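Local coordinates for protein L-lysine 6-monooxygenase involved in desferrioxamine biosynthesis (Erwinia amylovora CFBP1430, PDB 5O8P) that probably uses NADPH and bound FAD to N-hydroxylate cadaverine during biosynthesis of the siderophore desferrioxamine in a plant pathogen, at residues B[57-62]-B[393-398]; B[237-242]-B[423-428]; B[242-247]-B[389-394]. One frame throughout, in Å; residues are numbered along the deposited sequence.

Interaction 1: B[57-62]-B[393-398]; sequences LQTPFM and TPDLGM. With FAD (flavin-adenine dinucleotide), chain C.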
loop_
_atom_site.group_PDB
_atom_site.type_symbol
_atom_site.label_atom_id
_atom_site.label_comp_id
_atom_site.label_asym_id
_atom_site.label_seq_id
_atom_site.Cartn_x
_atom_site.Cartn_y
_atom_site.Cartn_z
ATOM N N LEU B 57 15.106 9.127 -4.186
ATOM C CA LEU B 57 16.111 8.099 -3.982
ATOM C C LEU B 57 15.457 6.721 -3.867
ATOM O O LEU B 57 14.280 6.598 -3.486
ATOM C CB LEU B 57 16.908 8.360 -2.704
ATOM C CG LEU B 57 17.694 9.654 -2.538
ATOM C CD1 LEU B 57 18.202 9.753 -1.114
ATOM C CD2 LEU B 57 18.844 9.706 -3.511
ATOM N N GLN B 58 16.244 5.693 -4.151
ATOM C CA GLN B 58 15.762 4.309 -4.141
ATOM C C GLN B 58 16.053 3.625 -2.811
ATOM O O GLN B 58 16.037 2.405 -2.703
ATOM C CB GLN B 58 16.429 3.532 -5.283
ATOM C CG GLN B 58 16.193 4.080 -6.682
ATOM C CD GLN B 58 14.733 4.394 -6.947
ATOM O OE1 GLN B 58 13.938 3.513 -7.276
ATOM N NE2 GLN B 58 14.368 5.651 -6.754
ATOM N N THR B 59 16.255 4.440 -1.781
ATOM C CA THR B 59 16.985 4.050 -0.595
ATOM C C THR B 59 16.422 4.888 0.573
ATOM O O THR B 59 16.269 6.122 0.443
ATOM C CB THR B 59 18.499 4.266 -0.874
ATOM O OG1 THR B 59 19.224 3.145 -0.396
ATOM C CG2 THR B 59 19.076 5.604 -0.308
ATOM N N PRO B 60 16.073 4.244 1.701
ATOM C CA PRO B 60 15.471 4.996 2.817
ATOM C C PRO B 60 16.424 6.026 3.401
ATOM O O PRO B 60 17.648 5.889 3.242
ATOM C CB PRO B 60 15.185 3.920 3.857
ATOM C CG PRO B 60 15.183 2.646 3.091
ATOM C CD PRO B 60 16.234 2.829 2.046
ATOM N N PHE B 61 15.877 7.046 4.061
ATOM C CA PHE B 61 16.693 8.187 4.504
ATOM C C PHE B 61 17.805 7.869 5.505
ATOM O O PHE B 61 18.744 8.630 5.603
ATOM C CB PHE B 61 15.832 9.341 5.029
ATOM C CG PHE B 61 15.087 9.035 6.301
ATOM C CD1 PHE B 61 15.722 9.075 7.537
ATOM C CD2 PHE B 61 13.722 8.740 6.265
ATOM C CE1 PHE B 61 15.026 8.812 8.700
ATOM C CE2 PHE B 61 13.022 8.483 7.428
ATOM C CZ PHE B 61 13.675 8.523 8.645
ATOM N N MET B 62 17.709 6.768 6.240
ATOM C CA MET B 62 18.798 6.309 7.112
ATOM C C MET B 62 20.083 6.030 6.342
ATOM O O MET B 62 21.154 6.004 6.930
ATOM C CB MET B 62 18.402 5.038 7.883
ATOM C CG MET B 62 17.260 5.228 8.871
ATOM S SD MET B 62 15.639 5.108 8.084
ATOM C CE MET B 62 15.438 3.323 7.989
ATOM N N THR B 393 28.094 -2.167 -4.366
ATOM C CA THR B 393 29.123 -1.126 -4.412
ATOM C C THR B 393 28.565 0.310 -4.644
ATOM O O THR B 393 28.911 1.211 -3.882
ATOM C CB THR B 393 30.221 -1.526 -5.449
ATOM O OG1 THR B 393 30.890 -2.732 -5.046
ATOM C CG2 THR B 393 31.248 -0.482 -5.640
ATOM N N PRO B 394 27.683 0.526 -5.656
ATOM C CA PRO B 394 27.084 1.862 -5.822
ATOM C C PRO B 394 25.983 2.253 -4.809
ATOM O O PRO B 394 25.448 3.357 -4.901
ATOM C CB PRO B 394 26.484 1.814 -7.245
ATOM C CG PRO B 394 26.694 0.434 -7.777
ATOM C CD PRO B 394 27.149 -0.426 -6.649
ATOM N N ASP B 395 25.656 1.371 -3.867
ATOM C CA ASP B 395 24.572 1.570 -2.901
ATOM C C ASP B 395 24.986 2.624 -1.871
ATOM O O ASP B 395 25.992 2.451 -1.182
ATOM C CB ASP B 395 24.275 0.214 -2.210
ATOM C CG ASP B 395 22.890 0.148 -1.540
ATOM O OD1 ASP B 395 22.347 1.181 -1.115
ATOM O OD2 ASP B 395 22.346 -0.970 -1.411
ATOM N N LEU B 396 24.217 3.706 -1.771
ATOM C CA LEU B 396 24.358 4.663 -0.663
ATOM C C LEU B 396 24.155 3.986 0.696
ATOM O O LEU B 396 24.735 4.414 1.697
ATOM C CB LEU B 396 23.375 5.833 -0.798
ATOM C CG LEU B 396 23.572 6.807 -1.960
ATOM C CD1 LEU B 396 22.509 7.898 -1.934
ATOM C CD2 LEU B 396 24.965 7.413 -1.945
ATOM N N GLY B 397 23.333 2.937 0.718
ATOM C CA GLY B 397 23.091 2.121 1.903
ATOM C C GLY B 397 24.286 1.400 2.486
ATOM O O GLY B 397 24.258 1.059 3.664
ATOM N N MET B 398 25.326 1.156 1.691
ATOM C CA MET B 398 26.563 0.556 2.216
ATOM C C MET B 398 27.756 1.516 2.225
ATOM O O MET B 398 28.912 1.087 2.301
ATOM C CB MET B 398 26.868 -0.737 1.458
ATOM C CG MET B 398 25.820 -1.807 1.716
ATOM S SD MET B 398 25.730 -2.364 3.441
ATOM C CE MET B 398 27.115 -3.523 3.522
HETATM P PA FAD C . 30.374 11.193 -7.862
HETATM O O1A FAD C . 29.221 12.167 -8.016
HETATM O O2A FAD C . 30.901 10.473 -9.081
HETATM O O5B FAD C . 31.560 12.042 -7.168
HETATM C C5B FAD C . 32.852 12.178 -7.749
HETATM C C4B FAD C . 33.449 13.567 -7.560
HETATM O O4B FAD C . 34.869 13.503 -7.766
HETATM C C3B FAD C . 32.915 14.578 -8.569
HETATM O O3B FAD C . 32.548 15.776 -7.872
HETATM C C2B FAD C . 34.058 14.769 -9.566
HETATM O O2B FAD C . 34.120 16.076 -10.144
HETATM C C1B FAD C . 35.278 14.510 -8.703
HETATM N N9A FAD C . 36.532 14.163 -9.425
HETATM C C8A FAD C . 36.734 13.224 -10.373
HETATM N N7A FAD C . 38.037 13.226 -10.773
HETATM C C5A FAD C . 38.686 14.180 -10.072
HETATM C C6A FAD C . 40.069 14.726 -9.987
HETATM N N6A FAD C . 41.065 14.234 -10.763
HETATM N N1A FAD C . 40.307 15.732 -9.104
HETATM C C2A FAD C . 39.334 16.243 -8.320
HETATM N N3A FAD C . 38.062 15.800 -8.353
HETATM C C4A FAD C . 37.685 14.792 -9.185
HETATM N N1 FAD C . 22.457 5.112 -5.491
HETATM C C2 FAD C . 21.646 4.911 -4.419
HETATM O O2 FAD C . 22.037 4.127 -3.524
HETATM N N3 FAD C . 20.452 5.530 -4.288
HETATM C C4 FAD C . 19.986 6.382 -5.219
HETATM O O4 FAD C . 18.879 6.936 -5.079
HETATM C C4X FAD C . 20.812 6.656 -6.423
HETATM N N5 FAD C . 20.404 7.503 -7.392
HETATM C C5X FAD C . 21.180 7.728 -8.478
HETATM C C6 FAD C . 20.706 8.610 -9.447
HETATM C C7 FAD C . 21.448 8.893 -10.591
HETATM C C7M FAD C . 20.912 9.849 -11.627
HETATM C C8 FAD C . 22.775 8.235 -10.774
HETATM C C8M FAD C . 23.597 8.523 -12.001
HETATM C C9 FAD C . 23.257 7.347 -9.811
HETATM C C9A FAD C . 22.518 7.053 -8.651
HETATM N N10 FAD C . 22.974 6.151 -7.630
HETATM C C10 FAD C . 22.119 5.944 -6.511
HETATM C "C1'" FAD C . 24.276 5.432 -7.677
HETATM C "C2'" FAD C . 25.397 6.178 -6.916
HETATM O "O2'" FAD C . 24.926 6.611 -5.623
HETATM C "C3'" FAD C . 25.977 7.381 -7.682
HETATM O "O3'" FAD C . 26.551 6.954 -8.928
HETATM C "C4'" FAD C . 27.046 8.149 -6.893
HETATM O "O4'" FAD C . 27.091 9.506 -7.348
HETATM C "C5'" FAD C . 28.438 7.539 -7.030
HETATM O "O5'" FAD C . 29.233 7.937 -5.912
HETATM P P FAD C . 30.581 8.774 -6.128
HETATM O O1P FAD C . 31.152 9.102 -4.764
HETATM O O2P FAD C . 31.373 7.939 -7.095
HETATM O O3P FAD C . 29.882 10.103 -6.756
#

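Interaction 2: B[237-242]-B[423-428]; sequences TKLTLE and AFQTFP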
loop_
_atom_site.group_PDB
_atom_site.type_symbol
_atom_site.label_atom_id
_atom_site.label_comp_id
_atom_site.label_asym_id
_atom_site.label_seq_id
_atom_site.Cartn_x
_atom_site.Cartn_y
_atom_site.Cartn_z
ATOM N N THR B 237 12.443 -7.144 -2.202
ATOM C CA THR B 237 11.858 -8.007 -1.194
ATOM C C THR B 237 12.907 -8.236 -0.117
ATOM O O THR B 237 14.096 -8.379 -0.422
ATOM C CB THR B 237 11.405 -9.342 -1.815
ATOM O OG1 THR B 237 12.453 -9.876 -2.643
ATOM C CG2 THR B 237 10.137 -9.143 -2.640
ATOM N N LYS B 238 12.460 -8.265 1.133
ATOM C CA LYS B 238 13.354 -8.105 2.286
ATOM C C LYS B 238 14.373 -9.217 2.491
ATOM O O LYS B 238 15.465 -8.953 2.992
ATOM C CB LYS B 238 12.547 -7.887 3.553
ATOM C CG LYS B 238 11.812 -6.571 3.528
ATOM C CD LYS B 238 10.887 -6.422 4.702
ATOM C CE LYS B 238 10.049 -5.174 4.533
ATOM N NZ LYS B 238 9.032 -5.104 5.609
ATOM N N LEU B 239 14.037 -10.441 2.093
ATOM C CA LEU B 239 15.014 -11.531 2.147
ATOM C C LEU B 239 16.170 -11.315 1.172
ATOM O O LEU B 239 17.289 -11.668 1.485
ATOM C CB LEU B 239 14.366 -12.899 1.929
ATOM C CG LEU B 239 13.566 -13.463 3.119
ATOM C CD1 LEU B 239 12.854 -14.750 2.692
ATOM C CD2 LEU B 239 14.450 -13.672 4.350
ATOM N N THR B 240 15.904 -10.725 0.005
ATOM C CA THR B 240 16.972 -10.348 -0.953
ATOM C C THR B 240 17.765 -9.126 -0.472
ATOM O O THR B 240 18.972 -9.065 -0.696
ATOM C CB THR B 240 16.420 -10.103 -2.379
ATOM O OG1 THR B 240 15.828 -11.310 -2.857
ATOM C CG2 THR B 240 17.502 -9.667 -3.342
ATOM N N LEU B 241 17.117 -8.171 0.195
ATOM C CA LEU B 241 17.845 -7.022 0.774
ATOM C C LEU B 241 18.943 -7.432 1.785
ATOM O O LEU B 241 19.947 -6.715 1.927
ATOM C CB LEU B 241 16.885 -6.009 1.415
ATOM C CG LEU B 241 15.847 -5.335 0.509
ATOM C CD1 LEU B 241 15.014 -4.312 1.286
ATOM C CD2 LEU B 241 16.510 -4.694 -0.722
ATOM N N GLU B 242 18.774 -8.584 2.445
ATOM C CA GLU B 242 19.838 -9.168 3.284
ATOM C C GLU B 242 21.131 -9.500 2.545
ATOM O O GLU B 242 22.140 -9.756 3.172
ATOM C CB GLU B 242 19.365 -10.447 3.968
ATOM C CG GLU B 242 18.273 -10.274 5.010
ATOM C CD GLU B 242 18.274 -11.400 6.042
ATOM O OE1 GLU B 242 18.379 -12.603 5.653
ATOM O OE2 GLU B 242 18.230 -11.061 7.261
ATOM N N ALA B 423 22.256 -10.550 9.116
ATOM C CA ALA B 423 21.241 -11.271 8.324
ATOM C C ALA B 423 20.821 -12.614 8.908
ATOM O O ALA B 423 21.664 -13.384 9.368
ATOM C CB ALA B 423 21.766 -11.487 6.910
ATOM N N PHE B 424 19.529 -12.918 8.826
ATOM C CA PHE B 424 18.993 -14.237 9.205
ATOM C C PHE B 424 19.464 -15.411 8.330
ATOM O O PHE B 424 19.581 -16.536 8.826
ATOM C CB PHE B 424 17.461 -14.206 9.225
ATOM C CG PHE B 424 16.894 -13.281 10.258
ATOM C CD1 PHE B 424 16.882 -13.646 11.597
ATOM C CD2 PHE B 424 16.376 -12.046 9.901
ATOM C CE1 PHE B 424 16.360 -12.788 12.563
ATOM C CE2 PHE B 424 15.859 -11.184 10.858
ATOM C CZ PHE B 424 15.850 -11.554 12.189
ATOM N N GLN B 425 19.716 -15.157 7.045
ATOM C CA GLN B 425 20.236 -16.187 6.143
ATOM C C GLN B 425 21.690 -16.487 6.406
ATOM O O GLN B 425 22.398 -15.672 6.990
ATOM C CB GLN B 425 20.179 -15.733 4.699
ATOM C CG GLN B 425 18.810 -15.489 4.155
ATOM C CD GLN B 425 18.892 -14.813 2.820
ATOM O OE1 GLN B 425 19.327 -15.411 1.831
ATOM N NE2 GLN B 425 18.500 -13.559 2.782
ATOM N N THR B 426 22.115 -17.655 5.952
ATOM C CA THR B 426 23.518 -17.991 5.831
ATOM C C THR B 426 23.803 -18.167 4.345
ATOM O O THR B 426 23.201 -19.011 3.684
ATOM C CB THR B 426 23.837 -19.300 6.566
ATOM O OG1 THR B 426 23.243 -19.268 7.864
ATOM C CG2 THR B 426 25.335 -19.514 6.663
ATOM N N PHE B 427 24.716 -17.370 3.818
ATOM C CA PHE B 427 25.074 -17.416 2.390
ATOM C C PHE B 427 26.074 -18.489 1.995
ATOM O O PHE B 427 25.821 -19.226 1.046
ATOM C CB PHE B 427 25.549 -16.046 1.933
ATOM C CG PHE B 427 24.515 -14.985 2.140
ATOM C CD1 PHE B 427 23.339 -14.995 1.384
ATOM C CD2 PHE B 427 24.674 -14.018 3.129
ATOM C CE1 PHE B 427 22.374 -14.025 1.584
ATOM C CE2 PHE B 427 23.732 -13.038 3.320
ATOM C CZ PHE B 427 22.569 -13.048 2.564
ATOM N N PRO B 428 27.207 -18.600 2.715
ATOM C CA PRO B 428 28.138 -19.667 2.330
ATOM C C PRO B 428 27.680 -21.042 2.791
ATOM O O PRO B 428 26.808 -21.157 3.661
ATOM C CB PRO B 428 29.423 -19.276 3.064
ATOM C CG PRO B 428 28.937 -18.620 4.298
ATOM C CD PRO B 428 27.702 -17.856 3.895
#

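Interaction 3: B[242-247]-B[389-394]; sequences EMTSPE and HGFVTP. With FAD (flavin-adenine dinucleotide), chain C.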
loop_
_atom_site.group_PDB
_atom_site.type_symbol
_atom_site.label_atom_id
_atom_site.label_comp_id
_atom_site.label_asym_id
_atom_site.label_seq_id
_atom_site.Cartn_x
_atom_site.Cartn_y
_atom_site.Cartn_z
ATOM N N GLU B 242 18.774 -8.584 2.445
ATOM C CA GLU B 242 19.838 -9.168 3.284
ATOM C C GLU B 242 21.131 -9.500 2.545
ATOM O O GLU B 242 22.140 -9.756 3.172
ATOM C CB GLU B 242 19.365 -10.447 3.968
ATOM C CG GLU B 242 18.273 -10.274 5.010
ATOM C CD GLU B 242 18.274 -11.400 6.042
ATOM O OE1 GLU B 242 18.379 -12.603 5.653
ATOM O OE2 GLU B 242 18.230 -11.061 7.261
ATOM N N MET B 243 21.096 -9.550 1.220
ATOM C CA MET B 243 22.327 -9.713 0.446
ATOM C C MET B 243 23.167 -8.441 0.433
ATOM O O MET B 243 24.334 -8.521 0.083
ATOM C CB MET B 243 22.029 -10.150 -0.992
ATOM C CG MET B 243 21.369 -11.508 -1.118
ATOM S SD MET B 243 20.857 -11.909 -2.802
ATOM C CE MET B 243 22.406 -12.431 -3.520
ATOM N N THR B 244 22.581 -7.278 0.757
ATOM C CA THR B 244 23.361 -6.045 0.942
ATOM C C THR B 244 23.769 -6.040 2.408
ATOM O O THR B 244 23.194 -5.346 3.248
ATOM C CB THR B 244 22.631 -4.727 0.550
ATOM O OG1 THR B 244 21.784 -4.305 1.615
ATOM C CG2 THR B 244 21.813 -4.891 -0.714
ATOM N N SER B 245 24.783 -6.837 2.697
ATOM C CA SER B 245 25.203 -7.063 4.053
ATOM C C SER B 245 26.674 -7.442 4.091
ATOM O O SER B 245 27.201 -8.008 3.126
ATOM C CB SER B 245 24.384 -8.194 4.653
ATOM O OG SER B 245 24.664 -9.418 4.015
ATOM N N PRO B 246 27.342 -7.145 5.215
ATOM C CA PRO B 246 28.729 -7.546 5.379
ATOM C C PRO B 246 28.957 -9.028 5.102
ATOM O O PRO B 246 29.934 -9.375 4.427
ATOM C CB PRO B 246 28.998 -7.206 6.828
ATOM C CG PRO B 246 28.140 -6.011 7.079
ATOM C CD PRO B 246 26.884 -6.281 6.325
ATOM N N GLU B 247 28.032 -9.876 5.554
ATOM C CA GLU B 247 28.225 -11.331 5.416
ATOM C C GLU B 247 28.190 -11.753 3.975
ATOM O O GLU B 247 28.976 -12.599 3.581
ATOM C CB GLU B 247 27.197 -12.168 6.156
ATOM C CG GLU B 247 26.787 -11.663 7.520
ATOM C CD GLU B 247 25.476 -10.934 7.451
ATOM O OE1 GLU B 247 24.451 -11.610 7.340
ATOM O OE2 GLU B 247 25.467 -9.689 7.582
ATOM N N HIS B 389 33.725 -6.830 -4.988
ATOM C CA HIS B 389 32.817 -6.752 -3.829
ATOM C C HIS B 389 31.329 -6.856 -4.180
ATOM O O HIS B 389 30.487 -6.837 -3.282
ATOM C CB HIS B 389 33.072 -5.455 -3.057
ATOM C CG HIS B 389 34.364 -5.453 -2.316
ATOM N ND1 HIS B 389 34.422 -5.392 -0.939
ATOM C CD2 HIS B 389 35.645 -5.515 -2.750
ATOM C CE1 HIS B 389 35.687 -5.404 -0.555
ATOM N NE2 HIS B 389 36.450 -5.489 -1.631
ATOM N N GLY B 390 31.014 -6.935 -5.468
ATOM C CA GLY B 390 29.688 -7.329 -5.935
ATOM C C GLY B 390 28.726 -6.178 -6.124
ATOM O O GLY B 390 29.109 -5.014 -6.043
ATOM N N PHE B 391 27.455 -6.530 -6.335
ATOM C CA PHE B 391 26.376 -5.567 -6.645
ATOM C C PHE B 391 26.113 -4.457 -5.596
ATOM O O PHE B 391 25.336 -3.530 -5.877
ATOM C CB PHE B 391 25.078 -6.348 -6.880
ATOM C CG PHE B 391 24.332 -6.673 -5.614
ATOM C CD1 PHE B 391 24.642 -7.799 -4.852
ATOM C CD2 PHE B 391 23.362 -5.793 -5.147
ATOM C CE1 PHE B 391 23.959 -8.060 -3.681
ATOM C CE2 PHE B 391 22.684 -6.041 -3.970
ATOM C CZ PHE B 391 22.973 -7.180 -3.246
ATOM N N VAL B 392 26.721 -4.551 -4.405
ATOM C CA VAL B 392 26.417 -3.607 -3.312
ATOM C C VAL B 392 27.212 -2.305 -3.367
ATOM O O VAL B 392 27.002 -1.421 -2.527
ATOM C CB VAL B 392 26.647 -4.229 -1.920
ATOM C CG1 VAL B 392 25.764 -5.454 -1.735
ATOM C CG2 VAL B 392 28.120 -4.554 -1.725
ATOM N N THR B 393 28.094 -2.167 -4.366
ATOM C CA THR B 393 29.123 -1.126 -4.412
ATOM C C THR B 393 28.565 0.310 -4.644
ATOM O O THR B 393 28.911 1.211 -3.882
ATOM C CB THR B 393 30.221 -1.526 -5.449
ATOM O OG1 THR B 393 30.890 -2.732 -5.046
ATOM C CG2 THR B 393 31.248 -0.482 -5.640
ATOM N N PRO B 394 27.683 0.526 -5.656
ATOM C CA PRO B 394 27.084 1.862 -5.822
ATOM C C PRO B 394 25.983 2.253 -4.809
ATOM O O PRO B 394 25.448 3.357 -4.901
ATOM C CB PRO B 394 26.484 1.814 -7.245
ATOM C CG PRO B 394 26.694 0.434 -7.777
ATOM C CD PRO B 394 27.149 -0.426 -6.649
HETATM P PA FAD C . 30.374 11.193 -7.862
HETATM O O1A FAD C . 29.221 12.167 -8.016
HETATM O O2A FAD C . 30.901 10.473 -9.081
HETATM O O5B FAD C . 31.560 12.042 -7.168
HETATM C C5B FAD C . 32.852 12.178 -7.749
HETATM C C4B FAD C . 33.449 13.567 -7.560
HETATM O O4B FAD C . 34.869 13.503 -7.766
HETATM C C3B FAD C . 32.915 14.578 -8.569
HETATM O O3B FAD C . 32.548 15.776 -7.872
HETATM C C2B FAD C . 34.058 14.769 -9.566
HETATM O O2B FAD C . 34.120 16.076 -10.144
HETATM C C1B FAD C . 35.278 14.510 -8.703
HETATM N N9A FAD C . 36.532 14.163 -9.425
HETATM C C8A FAD C . 36.734 13.224 -10.373
HETATM N N7A FAD C . 38.037 13.226 -10.773
HETATM C C5A FAD C . 38.686 14.180 -10.072
HETATM C C6A FAD C . 40.069 14.726 -9.987
HETATM N N6A FAD C . 41.065 14.234 -10.763
HETATM N N1A FAD C . 40.307 15.732 -9.104
HETATM C C2A FAD C . 39.334 16.243 -8.320
HETATM N N3A FAD C . 38.062 15.800 -8.353
HETATM C C4A FAD C . 37.685 14.792 -9.185
HETATM N N1 FAD C . 22.457 5.112 -5.491
HETATM C C2 FAD C . 21.646 4.911 -4.419
HETATM O O2 FAD C . 22.037 4.127 -3.524
HETATM N N3 FAD C . 20.452 5.530 -4.288
HETATM C C4 FAD C . 19.986 6.382 -5.219
HETATM O O4 FAD C . 18.879 6.936 -5.079
HETATM C C4X FAD C . 20.812 6.656 -6.423
HETATM N N5 FAD C . 20.404 7.503 -7.392
HETATM C C5X FAD C . 21.180 7.728 -8.478
HETATM C C6 FAD C . 20.706 8.610 -9.447
HETATM C C7 FAD C . 21.448 8.893 -10.591
HETATM C C7M FAD C . 20.912 9.849 -11.627
HETATM C C8 FAD C . 22.775 8.235 -10.774
HETATM C C8M FAD C . 23.597 8.523 -12.001
HETATM C C9 FAD C . 23.257 7.347 -9.811
HETATM C C9A FAD C . 22.518 7.053 -8.651
HETATM N N10 FAD C . 22.974 6.151 -7.630
HETATM C C10 FAD C . 22.119 5.944 -6.511
HETATM C "C1'" FAD C . 24.276 5.432 -7.677
HETATM C "C2'" FAD C . 25.397 6.178 -6.916
HETATM O "O2'" FAD C . 24.926 6.611 -5.623
HETATM C "C3'" FAD C . 25.977 7.381 -7.682
HETATM O "O3'" FAD C . 26.551 6.954 -8.928
HETATM C "C4'" FAD C . 27.046 8.149 -6.893
HETATM O "O4'" FAD C . 27.091 9.506 -7.348
HETATM C "C5'" FAD C . 28.438 7.539 -7.030
HETATM O "O5'" FAD C . 29.233 7.937 -5.912
HETATM P P FAD C . 30.581 8.774 -6.128
HETATM O O1P FAD C . 31.152 9.102 -4.764
HETATM O O2P FAD C . 31.373 7.939 -7.095
HETATM O O3P FAD C . 29.882 10.103 -6.756
#

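Interaction 1: B[57-62]-B[393-398]
T59 and G397 bring the two loops nearest, their CA atoms 6.9 Å apart, where the chain turns a corner at 58-59 and faces a 3-10 turn at 396-397. Together they form part of the FAD pocket, and much of what joins them is the flavin ring held between them. The backbone N of L396 gives a nearly straight hydrogen bond (170°) to FAD O2, at 2.8 Å, while the N of Q58 bonds FAD O4 at 3.1 Å. Two N-H groups thus grip the two carbonyls of the pyrimidine ring and could draw electron density towards them. Leucine branches fill space beside this edge: L396 sets CG and CD1 by FAD C2 and N3, L57 lays CD2 near FAD O4, and Y103 touches both leucines. The two meet weakly at 4.4 Å, L57 CD2 to L396 CD1. D395 swings CG anti to its backbone N (chi1 -161°), and OD1 accepts from G397 N in an Asx turn, met from above the carboxylate plane; glycine, lacking CB, lets the carboxylate come close. T59 OG1 has a weak hydrogen bond to Y91 of the second subunit and lies 3.8 Å from D395 OD1, while T59 CB stands 4.1 Å from FAD N3.

Interaction 2: B[237-242]-B[423-428]
E242 reaches from beside the short, weakly bonded helix at about 238-241 into the loop at A423-Q425, and its carboxylate organises the meeting. The side chain leaves the backbone with CG anti to the carbonyl carbon (chi1 -67°) and runs extended beyond CG, which suits glutamate to spanning the gap. Its two oxygens divide the work. OE2 takes the backbone N-H of F424 at 2.8 Å, on the syn side and 25° out of the carboxylate plane. OE1 accepts twice: from the backbone N of Q425 on its syn side at 3.2 Å, and from Q425 NE2 through its anti lone pair at 3.0 Å. The Q425 and E242 side chains cross obliquely, yet amide and carboxylate lie nearly coplanar, 18° apart. A glutamine fits because its amide nitrogen can also turn to the backbone: NE2 makes a weak bond to L239 O, 2.6 Å away. Small A423 lies against the acid, its CB 3.6 Å from E242 OE2, while the F427 ring brings CZ edge-on to E242 O at 3.4 Å and meets W248 edge-to-face. Outside the pair, Y283 of the third subunit and I92 of the second pack on E242. Three N-H donors from neutral groups thus satisfy a buried carboxylate, a pattern consistent with an ionised acid whose charge would be stabilised by these N-H dipoles and which pins this C-terminal segment to the helix.

Interaction 3: B[242-247]-B[389-394]
M243 and T244 meet F391 and V392 mainly through apolar contacts, with no hydrogen bond crossing between the segments. T244 CG2 approaches the ring of F391 at 3.6 Å from CE2, the two side chains crossing at about a right angle, while M243 CB lies 3.8 Å from F391 CZ. The methyl of threonine and the aliphatic stem of methionine suit the apolar ring, although the backbone M243 O also lies 3.8 Å from F391 CE1. V392 adds its CG1, 3.6 Å from T244 CA; the same methyl sits over one face of the F391 ring, offset toward the rim. W248 meets this ring edge-to-face.

Polar bonds instead shape each segment from within. T244 is the centre of an inverse gamma turn, closed by a weak bond from S245 N to M243 O, and its hydroxyl turns to L241 O, leaving CG2 for the ring. S245 is the N-cap of helix 246-253: OG caps the N of W248 and also donates to E242 O at 2.7 Å, a double role for which a small hydroxyl is well suited. In the other segment, G390 to T393 form a type I beta turn. Glycine opens it with positive phi (90°), and T393 OG1 donates to G390 O at 3.1 Å in the plane of the carbonyl.

One weak bond to the cofactor follows the turn: P394 O receives it, at 3.4 Å, from FAD O2' on the ribityl chain. The F391 side chain lies beside that of Y271, which binds NADP(+) in a structure of this protein, though the nucleotide is absent from this chain. An inverse gamma turn just before a helix N-cap thus packs against a type I beta turn, near both the FAD pocket and the NADP(+) site of this N-hydroxylating monooxygenase.

The three contacts form a chain leading from the flavin outward to where the third subunit packs. Interaction 1 lies at the cofactor, and interaction 3, whose centre is 11 Å away, shares T393 and P394 with it, so both touch FAD. They also meet directly: M398 SD lies 3.9 Å from T244 O. Interaction 2 shares E242 with interaction 3, again about 11 Å between centres, and F427 CE1 packs on M243 CG at 3.8 Å. Interactions 1 and 2, with centres about 17 Å apart, do not touch, and interaction 3 bridges them. The second subunit touches all three; the third touches interactions 2 and 3.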